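Local coordinates for phenylacetic acid degradation protein PaaI (Thermus thermophilus HB8, PDB 1WLV), which probably hydrolyses acyl-CoA thioesters as a member of the hotdog-fold PaaI thioesterase family and has a binding site for coenzyme A, at the interface of chains A and B. Numbering follows the deposited sequence. Chains: chain A/B, phenylacetic acid degradation protein PaaI.

The interface of chains A and B. Residues chain A 2-4; chain B 32-34, 39.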
loop_
_atom_site.group_PDB
_atom_site.type_symbol
_atom_site.label_atom_id
_atom_site.label_comp_id
_atom_site.label_asym_id
_atom_site.label_seq_id
_atom_site.Cartn_x
_atom_site.Cartn_y
_atom_site.Cartn_z
ATOM N N ARG A 2 -22.747 16.782 -5.010
ATOM C CA ARG A 2 -22.684 16.796 -3.553
ATOM C C ARG A 2 -22.162 15.497 -2.945
ATOM O O ARG A 2 -22.538 14.400 -3.368
ATOM C CB ARG A 2 -24.065 17.098 -2.962
ATOM C CG ARG A 2 -24.127 16.909 -1.452
ATOM C CD ARG A 2 -25.389 17.493 -0.836
ATOM N NE ARG A 2 -25.325 17.443 0.621
ATOM C CZ ARG A 2 -25.835 16.471 1.370
ATOM N NH1 ARG A 2 -26.468 15.452 0.808
ATOM N NH2 ARG A 2 -25.694 16.512 2.689
ATOM N N ASP A 3 -21.287 15.633 -1.954
ATOM C CA ASP A 3 -20.747 14.474 -1.261
ATOM C C ASP A 3 -21.100 14.650 0.206
ATOM O O ASP A 3 -20.461 15.429 0.918
ATOM C CB ASP A 3 -19.229 14.384 -1.417
ATOM C CG ASP A 3 -18.681 13.059 -0.928
ATOM O OD1 ASP A 3 -18.783 12.785 0.290
ATOM O OD2 ASP A 3 -18.166 12.285 -1.765
ATOM N N PRO A 4 -22.125 13.925 0.678
ATOM C CA PRO A 4 -22.579 14.001 2.069
ATOM C C PRO A 4 -21.500 13.839 3.138
ATOM O O PRO A 4 -21.473 14.605 4.103
ATOM C CB PRO A 4 -23.639 12.902 2.144
ATOM C CG PRO A 4 -24.224 12.925 0.762
ATOM C CD PRO A 4 -22.985 13.017 -0.102
ATOM N N LEU B 32 -22.434 8.764 2.938
ATOM C CA LEU B 32 -22.395 8.454 1.512
ATOM C C LEU B 32 -21.483 9.412 0.768
ATOM O O LEU B 32 -21.232 10.524 1.227
ATOM C CB LEU B 32 -23.805 8.537 0.922
ATOM C CG LEU B 32 -24.854 7.696 1.650
ATOM C CD1 LEU B 32 -26.209 7.856 0.965
ATOM C CD2 LEU B 32 -24.412 6.233 1.655
ATOM N N ASN B 33 -20.985 8.969 -0.382
ATOM C CA ASN B 33 -20.120 9.791 -1.212
ATOM C C ASN B 33 -20.938 10.376 -2.361
ATOM O O ASN B 33 -22.165 10.252 -2.385
ATOM C CB ASN B 33 -18.970 8.956 -1.775
ATOM C CG ASN B 33 -19.455 7.730 -2.524
ATOM O OD1 ASN B 33 -20.543 7.732 -3.115
ATOM N ND2 ASN B 33 -18.642 6.679 -2.522
ATOM N N LEU B 34 -20.251 10.987 -3.322
ATOM C CA LEU B 34 -20.912 11.597 -4.474
ATOM C C LEU B 34 -21.704 10.596 -5.311
ATOM O O LEU B 34 -22.588 10.990 -6.071
ATOM C CB LEU B 34 -19.889 12.309 -5.369
ATOM C CG LEU B 34 -18.968 11.455 -6.242
ATOM C CD1 LEU B 34 -18.223 12.363 -7.212
ATOM C CD2 LEU B 34 -17.989 10.668 -5.379
ATOM N N HIS B 39 -19.002 6.089 1.602
ATOM C CA HIS B 39 -17.748 6.767 1.289
ATOM C C HIS B 39 -16.536 5.920 1.692
ATOM O O HIS B 39 -16.501 5.353 2.783
ATOM C CB HIS B 39 -17.705 8.115 2.013
ATOM C CG HIS B 39 -16.686 9.068 1.471
ATOM N ND1 HIS B 39 -15.329 8.864 1.600
ATOM C CD2 HIS B 39 -16.828 10.240 0.805
ATOM C CE1 HIS B 39 -14.679 9.870 1.040
ATOM N NE2 HIS B 39 -15.566 10.718 0.551
HETATM O O HOH W 1 -15.447 12.344 -1.872
HETATM O O HOH W 2 -24.539 13.026 -4.475
#
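The carboxylate of A:Asp3 reaches across to the backbone of B:Asn33 and B:Leu34 and to the imidazole edge of B:His39, the histidine of the HGG motif, a worked example of how one acidic side chain from a chain terminus can dock on a neighbouring subunit. The patch is a small, two-fold repeated part of the interface between two copies of this hotdog-fold protein, at the start of helix 4-8, whose first residue, A:Pro4, takes part. Hotdog thioesterases commonly pair as dimers, so it probably belongs to a biological dimer contact within the deposited tetramer. With CG of A:Asp3 anti to its own backbone nitrogen (chi1 -169°), the carboxylate is carried away from the A:Arg2–A:Pro4 backbone and into chain B.

Packing is tight around its oxygens. OD2 accepts a weak, strongly bent hydrogen bond from the backbone N of B:Leu34 (2.9 Å, 123° at the hydrogen) and also lies against CA of B:Asn33. OD1 turns toward B:His39, meeting ring carbon CD2 at 3.2 Å. The ring presents its edge: CG of A:Asp3 lies in the imidazole plane, while the carboxylate is turned 70° from it. Alongside, the pyrrolidine of A:Pro4 packs on the carbonyl of B:Leu32, its CD 3.3 Å from that oxygen.

Were A:Asp3 an alanine, the amide of B:Leu34 would probably lose this weak acceptor, water 1 its carboxylate partner, and the edge of B:His39 a packing neighbour.

Contact is looser at A:Arg2, which buries little surface; one face of its guanidinium has CA of A:Pro4 above its rim. Its carbonyl O touches CA of B:Leu34, and water 2, 2.7 Å from that O of A:Arg2, makes a longer link, 3.2 Å, to O of B:Leu34. Water also joins the two sides at the tighter end, where water 1 lies 2.7 Å from OD2 of A:Asp3 and 2.9 Å from NE2 of B:His39.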